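Long-range contacts in cocosin 1 acidic chain (Cocos nucifera, PDB 5WPW), which serves as a seed storage protein, a hexameric 11S globulin that acts as a nutrient reservoir in the coconut: residues E6-L11 / N31-C36; L11-T16 / V23-D28; V39-R44 / V135-L140. The protein carries 2 engineered substitutions. One frame throughout, in Å; residues are numbered along the deposited sequence.

Interaction 1 of 3, residues E6-L11 / N31-C36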
loop_
_atom_site.group_PDB
_atom_site.type_symbol
_atom_site.label_atom_id
_atom_site.label_comp_id
_atom_site.label_asym_id
_atom_site.label_seq_id
_atom_site.Cartn_x
_atom_site.Cartn_y
_atom_site.Cartn_z
ATOM N N GLU A 6 -7.181 -9.370 37.969
ATOM C CA GLU A 6 -6.963 -10.496 38.869
ATOM C C GLU A 6 -7.763 -11.719 38.416
ATOM O O GLU A 6 -7.211 -12.820 38.307
ATOM C CB GLU A 6 -7.320 -10.096 40.305
ATOM C CG GLU A 6 -6.951 -11.126 41.372
ATOM C CD GLU A 6 -5.489 -11.537 41.328
ATOM O OE1 GLU A 6 -5.162 -12.445 40.539
ATOM O OE2 GLU A 6 -4.669 -10.965 42.086
ATOM N N ARG A 7 -9.058 -11.537 38.124
ATOM C CA ARG A 7 -9.948 -12.614 37.700
ATOM C C ARG A 7 -10.843 -12.148 36.559
ATOM O O ARG A 7 -11.236 -10.983 36.493
ATOM C CB ARG A 7 -10.875 -13.100 38.835
ATOM C CG ARG A 7 -10.171 -13.788 39.995
ATOM C CD ARG A 7 -9.252 -14.891 39.533
ATOM N NE ARG A 7 -7.855 -14.513 39.708
ATOM C CZ ARG A 7 -6.834 -15.359 39.635
ATOM N NH1 ARG A 7 -5.591 -14.919 39.808
ATOM N NH2 ARG A 7 -7.053 -16.648 39.397
ATOM N N LEU A 8 -11.202 -13.087 35.690
ATOM C CA LEU A 8 -12.264 -12.873 34.717
ATOM C C LEU A 8 -13.564 -13.503 35.211
ATOM O O LEU A 8 -13.566 -14.399 36.056
ATOM C CB LEU A 8 -11.890 -13.457 33.351
ATOM C CG LEU A 8 -10.549 -13.025 32.752
ATOM C CD1 LEU A 8 -10.182 -13.933 31.592
ATOM C CD2 LEU A 8 -10.617 -11.573 32.297
ATOM N N ASN A 9 -14.682 -13.029 34.670
ATOM C CA ASN A 9 -15.955 -13.680 34.948
ATOM C C ASN A 9 -16.877 -13.505 33.753
ATOM O O ASN A 9 -16.728 -12.571 32.960
ATOM C CB ASN A 9 -16.620 -13.138 36.229
ATOM C CG ASN A 9 -16.736 -11.633 36.232
ATOM O OD1 ASN A 9 -15.771 -10.925 36.523
ATOM N ND2 ASN A 9 -17.924 -11.131 35.913
ATOM N N ALA A 10 -17.825 -14.427 33.626
ATOM C CA ALA A 10 -18.803 -14.323 32.556
ATOM C C ALA A 10 -19.731 -13.148 32.829
ATOM O O ALA A 10 -20.075 -12.860 33.979
ATOM C CB ALA A 10 -19.597 -15.622 32.428
ATOM N N LEU A 11 -20.104 -12.445 31.770
ATOM C CA LEU A 11 -20.854 -11.209 31.886
ATOM C C LEU A 11 -22.247 -11.368 31.298
ATOM O O LEU A 11 -22.479 -12.177 30.397
ATOM C CB LEU A 11 -20.130 -10.056 31.179
ATOM C CG LEU A 11 -18.826 -9.601 31.830
ATOM C CD1 LEU A 11 -17.980 -8.806 30.851
ATOM C CD2 LEU A 11 -19.118 -8.788 33.076
ATOM N N ASN A 31 -17.034 -1.974 33.278
ATOM C CA ASN A 31 -16.403 -3.182 33.785
ATOM C C ASN A 31 -14.933 -3.232 33.364
ATOM O O ASN A 31 -14.582 -2.853 32.243
ATOM C CB ASN A 31 -17.186 -4.391 33.247
ATOM C CG ASN A 31 -16.854 -5.683 33.960
ATOM O OD1 ASN A 31 -15.767 -6.229 33.795
ATOM N ND2 ASN A 31 -17.806 -6.196 34.737
ATOM N N GLU A 32 -14.067 -3.700 34.276
ATOM C CA GLU A 32 -12.632 -3.742 33.992
ATOM C C GLU A 32 -12.329 -4.520 32.718
ATOM O O GLU A 32 -11.431 -4.154 31.952
ATOM C CB GLU A 32 -11.876 -4.362 35.167
ATOM C CG GLU A 32 -11.261 -3.375 36.149
ATOM C CD GLU A 32 -10.506 -4.078 37.271
ATOM O OE1 GLU A 32 -9.903 -5.144 37.004
ATOM O OE2 GLU A 32 -10.521 -3.573 38.417
ATOM N N GLN A 33 -13.057 -5.607 32.481
ATOM C CA GLN A 33 -12.768 -6.459 31.336
ATOM C C GLN A 33 -13.113 -5.772 30.019
ATOM O O GLN A 33 -12.372 -5.901 29.033
ATOM C CB GLN A 33 -13.519 -7.778 31.502
ATOM C CG GLN A 33 -13.362 -8.284 32.916
ATOM C CD GLN A 33 -14.076 -9.581 33.165
ATOM O OE1 GLN A 33 -13.583 -10.648 32.807
ATOM N NE2 GLN A 33 -15.241 -9.500 33.798
ATOM N N PHE A 34 -14.232 -5.040 29.984
ATOM C CA PHE A 34 -14.561 -4.206 28.834
ATOM C C PHE A 34 -13.575 -3.059 28.688
ATOM O O PHE A 34 -13.173 -2.707 27.573
ATOM C CB PHE A 34 -15.977 -3.657 28.984
ATOM C CG PHE A 34 -17.018 -4.566 28.449
ATOM C CD1 PHE A 34 -17.122 -4.779 27.092
ATOM C CD2 PHE A 34 -17.890 -5.212 29.295
ATOM C CE1 PHE A 34 -18.074 -5.625 26.588
ATOM C CE2 PHE A 34 -18.841 -6.053 28.798
ATOM C CZ PHE A 34 -18.935 -6.260 27.439
ATOM N N ARG A 35 -13.181 -2.455 29.805
ATOM C CA ARG A 35 -12.173 -1.411 29.744
ATOM C C ARG A 35 -10.818 -1.971 29.316
ATOM O O ARG A 35 -10.069 -1.294 28.610
ATOM C CB ARG A 35 -12.081 -0.690 31.094
ATOM C CG ARG A 35 -13.093 0.459 31.239
ATOM C CD ARG A 35 -12.811 1.330 32.460
ATOM N NE ARG A 35 -13.029 0.602 33.709
ATOM C CZ ARG A 35 -13.375 1.168 34.864
ATOM N NH1 ARG A 35 -13.552 2.483 34.943
ATOM N NH2 ARG A 35 -13.551 0.410 35.945
ATOM N N CYS A 36 -10.488 -3.206 29.694
ATOM C CA CYS A 36 -9.238 -3.769 29.202
ATOM C C CYS A 36 -9.325 -4.048 27.710
ATOM O O CYS A 36 -8.377 -3.782 26.972
ATOM C CB CYS A 36 -8.873 -5.043 29.964
ATOM S SG CYS A 36 -7.513 -6.035 29.200
#
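Asn-31 OD1 is the best-held polar atom here, gripped by two N-H groups of one residue: the backbone N of Gln-33, 3.1 Å from Asn-31 OD1 and lying on a lone pair in the carbonyl plane, and, more weakly, the side-chain NE2 of the same glutamine. Asn-31 is the N-cap of the helix that starts at Glu-32, and the first bond is its capping bond; with CG anti to the backbone N (chi1 -166°), the Asn-31 amide turns back over the first helical turn. Gln-33 carries the contact to the other segment. Its chain is extended beyond CG (chi2 180°) and crosses Leu-8 and Asn-9 obliquely, so that OE1 accepts a hydrogen bond from Asn-9 N at 3.2 Å, again in the carbonyl plane and on a lone pair. This is a side-chain-to-backbone link between the helix and a segment with no regular structure of its own. The same OE1 is pressed against Leu-8, 3.1 Å from CD2, while Gln-33 NE2 lies 3.1 Å from Asn-9 OD1, the two amide planes 44° apart. Leu-11 completes the contact with both branches: CD2 meets Asn-31 ND2 tip to tip at 3.3 Å, and CD1 approaches CE2 of the Phe-34 ring at 3.5 Å, the two side chains sliding past each other in opposite directions. Beyond the segments, Leu-8 and Leu-11 bond through their backbones to Val-330 and Leu-340, in the second half of the chain, and Cys-36 forms a disulfide with Cys-3. A side-chain N-cap, with a glutamine of the first turn bridging to extended backbone, thus joins the N-terminal arm of this 11S globulin to the short helix before strand 40-46 of its first cupin domain.

Interaction 2 of 3, residues L11-T16 / V23-D28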
loop_
_atom_site.group_PDB
_atom_site.type_symbol
_atom_site.label_atom_id
_atom_site.label_comp_id
_atom_site.label_asym_id
_atom_site.label_seq_id
_atom_site.Cartn_x
_atom_site.Cartn_y
_atom_site.Cartn_z
ATOM N N LEU A 11 -20.104 -12.445 31.770
ATOM C CA LEU A 11 -20.854 -11.209 31.886
ATOM C C LEU A 11 -22.247 -11.368 31.298
ATOM O O LEU A 11 -22.479 -12.177 30.397
ATOM C CB LEU A 11 -20.130 -10.056 31.179
ATOM C CG LEU A 11 -18.826 -9.601 31.830
ATOM C CD1 LEU A 11 -17.980 -8.806 30.851
ATOM C CD2 LEU A 11 -19.118 -8.788 33.076
ATOM N N GLU A 12 -23.163 -10.568 31.818
ATOM C CA GLU A 12 -24.529 -10.469 31.343
ATOM C C GLU A 12 -24.905 -9.000 31.347
ATOM O O GLU A 12 -24.213 -8.176 31.958
ATOM C CB GLU A 12 -25.492 -11.288 32.217
ATOM C CG GLU A 12 -25.681 -12.697 31.712
ATOM C CD GLU A 12 -26.884 -13.385 32.329
ATOM O OE1 GLU A 12 -28.007 -12.825 32.250
ATOM O OE2 GLU A 12 -26.696 -14.486 32.888
ATOM N N PRO A 13 -25.968 -8.627 30.638
ATOM C CA PRO A 13 -26.357 -7.213 30.566
ATOM C C PRO A 13 -26.709 -6.626 31.929
ATOM O O PRO A 13 -27.415 -7.240 32.730
ATOM C CB PRO A 13 -27.570 -7.240 29.638
ATOM C CG PRO A 13 -27.291 -8.385 28.735
ATOM C CD PRO A 13 -26.646 -9.427 29.605
ATOM N N THR A 14 -26.216 -5.411 32.178
ATOM C CA THR A 14 -26.480 -4.723 33.438
ATOM C C THR A 14 -27.795 -3.954 33.404
ATOM O O THR A 14 -28.608 -4.075 34.322
ATOM C CB THR A 14 -25.337 -3.766 33.790
ATOM O OG1 THR A 14 -25.147 -2.824 32.725
ATOM C CG2 THR A 14 -24.059 -4.540 34.015
ATOM N N ARG A 15 -28.024 -3.160 32.366
ATOM C CA ARG A 15 -29.260 -2.400 32.264
ATOM C C ARG A 15 -29.993 -2.765 30.982
ATOM O O ARG A 15 -29.391 -3.192 29.991
ATOM C CB ARG A 15 -28.998 -0.888 32.365
ATOM C CG ARG A 15 -28.793 -0.137 31.075
ATOM C CD ARG A 15 -28.753 1.351 31.386
ATOM N NE ARG A 15 -28.136 2.154 30.332
ATOM C CZ ARG A 15 -26.835 2.162 30.054
ATOM N NH1 ARG A 15 -26.001 1.396 30.745
ATOM N NH2 ARG A 15 -26.371 2.945 29.084
ATOM N N THR A 16 -31.314 -2.627 31.039
ATOM C CA THR A 16 -32.223 -3.053 29.987
ATOM C C THR A 16 -33.228 -1.936 29.760
ATOM O O THR A 16 -33.932 -1.536 30.693
ATOM C CB THR A 16 -32.944 -4.349 30.382
ATOM O OG1 THR A 16 -31.986 -5.386 30.624
ATOM C CG2 THR A 16 -33.913 -4.786 29.287
ATOM N N VAL A 23 -36.305 -4.536 22.839
ATOM C CA VAL A 23 -35.502 -4.196 24.010
ATOM C C VAL A 23 -34.019 -4.192 23.639
ATOM O O VAL A 23 -33.563 -4.950 22.770
ATOM C CB VAL A 23 -35.714 -5.166 25.205
ATOM C CG1 VAL A 23 -37.186 -5.486 25.413
ATOM C CG2 VAL A 23 -34.907 -6.432 25.035
ATOM N N THR A 24 -33.266 -3.337 24.332
ATOM C CA THR A 24 -31.816 -3.214 24.182
ATOM C C THR A 24 -31.153 -3.498 25.521
ATOM O O THR A 24 -31.412 -2.792 26.501
ATOM C CB THR A 24 -31.429 -1.813 23.693
ATOM O OG1 THR A 24 -32.163 -1.497 22.499
ATOM C CG2 THR A 24 -29.936 -1.747 23.395
ATOM N N ASP A 25 -30.301 -4.522 25.560
ATOM C CA ASP A 25 -29.565 -4.906 26.758
ATOM C C ASP A 25 -28.153 -4.359 26.645
ATOM O O ASP A 25 -27.500 -4.560 25.622
ATOM C CB ASP A 25 -29.513 -6.427 26.906
ATOM C CG ASP A 25 -30.871 -7.045 26.977
ATOM O OD1 ASP A 25 -31.793 -6.337 27.443
ATOM O OD2 ASP A 25 -31.035 -8.203 26.545
ATOM N N TYR A 26 -27.689 -3.657 27.667
ATOM C CA TYR A 26 -26.345 -3.089 27.640
ATOM C C TYR A 26 -25.443 -3.846 28.613
ATOM O O TYR A 26 -25.753 -3.945 29.806
ATOM C CB TYR A 26 -26.363 -1.595 27.974
ATOM C CG TYR A 26 -27.224 -0.731 27.063
ATOM C CD1 TYR A 26 -28.607 -0.677 27.231
ATOM C CD2 TYR A 26 -26.658 0.056 26.060
ATOM C CE1 TYR A 26 -29.404 0.121 26.416
ATOM C CE2 TYR A 26 -27.448 0.864 25.232
ATOM C CZ TYR A 26 -28.827 0.888 25.420
ATOM O OH TYR A 26 -29.650 1.677 24.624
ATOM N N PHE A 27 -24.329 -4.377 28.110
ATOM C CA PHE A 27 -23.266 -4.794 29.017
ATOM C C PHE A 27 -22.536 -3.556 29.521
ATOM O O PHE A 27 -22.572 -2.496 28.895
ATOM C CB PHE A 27 -22.284 -5.748 28.335
ATOM C CG PHE A 27 -22.895 -7.041 27.858
ATOM C CD1 PHE A 27 -23.704 -7.073 26.740
ATOM C CD2 PHE A 27 -22.616 -8.242 28.516
ATOM C CE1 PHE A 27 -24.249 -8.266 26.294
ATOM C CE2 PHE A 27 -23.150 -9.434 28.076
ATOM C CZ PHE A 27 -23.975 -9.441 26.958
ATOM N N ASP A 28 -21.879 -3.681 30.676
ATOM C CA ASP A 28 -21.314 -2.510 31.341
ATOM C C ASP A 28 -19.928 -2.209 30.773
ATOM O O ASP A 28 -18.956 -2.894 31.097
ATOM C CB ASP A 28 -21.246 -2.697 32.854
ATOM C CG ASP A 28 -20.645 -1.490 33.561
ATOM O OD1 ASP A 28 -20.579 -0.398 32.955
ATOM O OD2 ASP A 28 -20.224 -1.628 34.725
HETATM O O HOH W 1 -22.104 -6.456 31.845
#
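A classic beta bulge sits at the open end of the hairpin of strands 15-19 and 22-26, with Thr-14 and Arg-15 both facing Tyr-26. Tyr-26 O takes two bonds from Thr-14: the backbone N at 2.8 Å, in the carbonyl plane, and OG1, placed between the backbone N and the carbonyl carbon (chi1 57°), which comes in from above that plane. The second residue of the bulge is held through its carbonyl: Tyr-26 N points almost straight at Arg-15 O, 2.9 Å away and nearly along the C=O axis. The extended Arg-15 chain then crosses Tyr-26 and lays its guanidinium flat on the ring, planes 2° apart, in a cation-pi stack with CZ 4.5 Å from the ring centroid. Arg-15 NE bonds to Gln-164 O and Tyr-26 OH to Gln-162 NE2, so both stacked groups have a further polar partner outside the hairpin. This hairpin forms one margin of an antiparallel sheet of the first cupin domain, strand 15-19 being outermost within the chain. Away from the Arg-15 stack, Thr-16 and Asp-25 run side by side, and OG1 makes a weak bond to OD1. Asp-25 CB also packs against Pro-13 CB at 3.4 Å. The proline ring lies beside Phe-27, its CD over one face of the aromatic ring, 4.1 Å from the centroid, as a CH-pi contact; Leu-11 O meets the same ring at its edge. Where the backbones separate past the bulge, a water donates to Glu-12 O at 2.7 Å and accepts from Asp-28 N at 3.0 Å.

Interaction 3 of 3, residues V39-R44 / V135-L140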
loop_
_atom_site.group_PDB
_atom_site.type_symbol
_atom_site.label_atom_id
_atom_site.label_comp_id
_atom_site.label_asym_id
_atom_site.label_seq_id
_atom_site.Cartn_x
_atom_site.Cartn_y
_atom_site.Cartn_z
ATOM N N VAL A 39 -13.845 -2.122 24.386
ATOM C CA VAL A 39 -15.068 -2.314 23.620
ATOM C C VAL A 39 -16.272 -1.997 24.509
ATOM O O VAL A 39 -16.168 -1.919 25.736
ATOM C CB VAL A 39 -15.189 -3.746 23.040
ATOM C CG1 VAL A 39 -14.033 -4.052 22.063
ATOM C CG2 VAL A 39 -15.201 -4.753 24.147
ATOM N N SER A 40 -17.408 -1.756 23.853
ATOM C CA SER A 40 -18.738 -1.770 24.449
ATOM C C SER A 40 -19.592 -2.777 23.692
ATOM O O SER A 40 -19.484 -2.891 22.466
ATOM C CB SER A 40 -19.411 -0.386 24.381
ATOM O OG SER A 40 -18.494 0.644 24.713
ATOM N N THR A 41 -20.458 -3.499 24.405
ATOM C CA THR A 41 -21.287 -4.536 23.803
ATOM C C THR A 41 -22.748 -4.257 24.131
ATOM O O THR A 41 -23.072 -3.786 25.231
ATOM C CB THR A 41 -20.905 -5.950 24.296
ATOM O OG1 THR A 41 -19.574 -6.281 23.869
ATOM C CG2 THR A 41 -21.851 -7.003 23.728
ATOM N N ILE A 42 -23.617 -4.487 23.160
ATOM C CA ILE A 42 -25.050 -4.368 23.377
ATOM C C ILE A 42 -25.736 -5.538 22.694
ATOM O O ILE A 42 -25.273 -6.054 21.671
ATOM C CB ILE A 42 -25.625 -3.020 22.876
ATOM C CG1 ILE A 42 -25.771 -3.006 21.361
ATOM C CG2 ILE A 42 -24.780 -1.846 23.332
ATOM C CD1 ILE A 42 -26.151 -1.631 20.810
ATOM N N ARG A 43 -26.830 -5.985 23.294
ATOM C CA ARG A 43 -27.710 -6.970 22.691
ATOM C C ARG A 43 -29.065 -6.317 22.456
ATOM O O ARG A 43 -29.583 -5.627 23.334
ATOM C CB ARG A 43 -27.877 -8.213 23.582
ATOM C CG ARG A 43 -28.750 -9.289 22.931
ATOM C CD ARG A 43 -29.299 -10.284 23.945
ATOM N NE ARG A 43 -28.229 -11.074 24.534
ATOM C CZ ARG A 43 -28.163 -11.402 25.818
ATOM N NH1 ARG A 43 -29.118 -11.002 26.646
ATOM N NH2 ARG A 43 -27.134 -12.111 26.277
ATOM N N ARG A 44 -29.631 -6.533 21.277
ATOM C CA ARG A 44 -30.952 -6.021 20.943
ATOM C C ARG A 44 -31.891 -7.146 20.542
ATOM O O ARG A 44 -31.496 -8.084 19.837
ATOM C CB ARG A 44 -30.895 -5.022 19.802
ATOM C CG ARG A 44 -30.940 -3.627 20.236
ATOM C CD ARG A 44 -31.208 -2.765 19.051
ATOM N NE ARG A 44 -30.002 -2.092 18.604
ATOM C CZ ARG A 44 -29.537 -0.976 19.148
ATOM N NH1 ARG A 44 -28.434 -0.423 18.680
ATOM N NH2 ARG A 44 -30.184 -0.416 20.157
ATOM N N VAL A 135 -32.558 -11.124 17.200
ATOM C CA VAL A 135 -31.656 -10.908 18.315
ATOM C C VAL A 135 -30.286 -10.600 17.717
ATOM O O VAL A 135 -29.719 -11.429 16.991
ATOM C CB VAL A 135 -31.608 -12.117 19.261
ATOM C CG1 VAL A 135 -30.750 -11.795 20.464
ATOM C CG2 VAL A 135 -33.037 -12.473 19.729
ATOM N N ALA A 136 -29.788 -9.399 17.977
ATOM C CA ALA A 136 -28.509 -8.935 17.455
ATOM C C ALA A 136 -27.539 -8.716 18.601
ATOM O O ALA A 136 -27.901 -8.119 19.620
ATOM C CB ALA A 136 -28.684 -7.623 16.674
ATOM N N ILE A 137 -26.300 -9.194 18.450
ATOM C CA ILE A 137 -25.252 -8.869 19.407
ATOM C C ILE A 137 -24.228 -7.990 18.701
ATOM O O ILE A 137 -23.713 -8.358 17.635
ATOM C CB ILE A 137 -24.594 -10.118 20.010
ATOM C CG1 ILE A 137 -23.339 -9.680 20.734
ATOM C CG2 ILE A 137 -24.267 -11.119 18.942
ATOM C CD1 ILE A 137 -22.750 -10.679 21.617
ATOM N N THR A 138 -23.965 -6.822 19.280
ATOM C CA THR A 138 -23.115 -5.791 18.688
ATOM C C THR A 138 -21.909 -5.510 19.562
ATOM O O THR A 138 -22.062 -5.266 20.765
ATOM C CB THR A 138 -23.907 -4.502 18.514
ATOM O OG1 THR A 138 -24.861 -4.692 17.475
ATOM C CG2 THR A 138 -22.976 -3.348 18.184
ATOM N N VAL A 139 -20.710 -5.508 18.962
ATOM C CA VAL A 139 -19.482 -5.134 19.661
ATOM C C VAL A 139 -18.945 -3.875 18.976
ATOM O O VAL A 139 -18.730 -3.875 17.756
ATOM C CB VAL A 139 -18.433 -6.266 19.647
ATOM C CG1 VAL A 139 -17.215 -5.868 20.435
ATOM C CG2 VAL A 139 -19.011 -7.579 20.199
ATOM N N LEU A 140 -18.814 -2.795 19.741
ATOM C CA LEU A 140 -18.338 -1.506 19.244
ATOM C C LEU A 140 -16.900 -1.272 19.714
ATOM O O LEU A 140 -16.619 -1.347 20.915
ATOM C CB LEU A 140 -19.228 -0.373 19.749
ATOM C CG LEU A 140 -20.681 -0.255 19.270
ATOM C CD1 LEU A 140 -21.646 -0.308 20.431
ATOM C CD2 LEU A 140 -20.824 1.060 18.485
#
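Six backbone hydrogen bonds hold strands 40-44 and 135-140 antiparallel, their axes 170° apart. Among them, Leu-140 N lies 2.8 Å from Ser-40 O. The longest is the return bond, with Ser-40 N 3.1 Å from Leu-140 O. The hydrogen-bonded pairs Ser-40/Leu-140, Ile-42/Thr-138 and Arg-44/Ala-136 present their side chains on one face; the non-hydrogen-bonded pairs Thr-41/Val-139 and Arg-43/Ile-137 use the other. Ile-42 places CG1 in the crowded position between the backbone N and the carbonyl carbon (chi1 77°), and this swings it alongside Thr-138, 3.7 Å from that residue's CB. On the opposite face Thr-41 sends CG2 anti to its backbone N, where it approaches Thr-138 O at 3.4 Å, while OG1 lies beside Val-139 CG2 at 3.9 Å and is buried with no polar partner. Val-139 has CG1 anti to its own N, which brings that methyl obliquely against Val-39 CB at 3.9 Å. Arg-43 leaves the sheet with CG anti to the backbone N, running side by side with Val-135 CG1 at 4.0 Å from CG, then bends at chi3 (-66°); its guanidinium has a weak hydrogen bond to Tyr-312 OH, in the second half of the chain. Arg-44, on the Ile-42 face, leads its end away from strand 135-140 to a salt bridge with Glu-211. Strand 134-140 is also paired by backbone bonds with strand 61-67, and strand 40-46 with strand 22-26. Antiparallel pairing of strands distant in sequence, here some ninety residues apart, fits the jelly-roll beta-barrel of the cupin fold.

How the interactions relate
Interaction 3 is a buried contact near the centre of the folded chain, interaction 2 a surface one at the sheet margin, and interaction 1 partly buried around a helix start. Their chemistry follows: regular backbone pairing in 39-44/135-140, a bulged hairpin with stacking and a water in 11-16/23-28, and side-chain amides in 6-11/31-36. Interactions 2 and 3 reach the same sheet through neighbouring strands 22-26 and 40-46, with Phe-27 N 3.2 Å from Thr-41 O, a probable hydrogen bond. Interaction 2 is nested within the loop closed by interaction 1 and shares Leu-11 with it. Phe-34 links all three, packing on Phe-27, Val-39 and Thr-41.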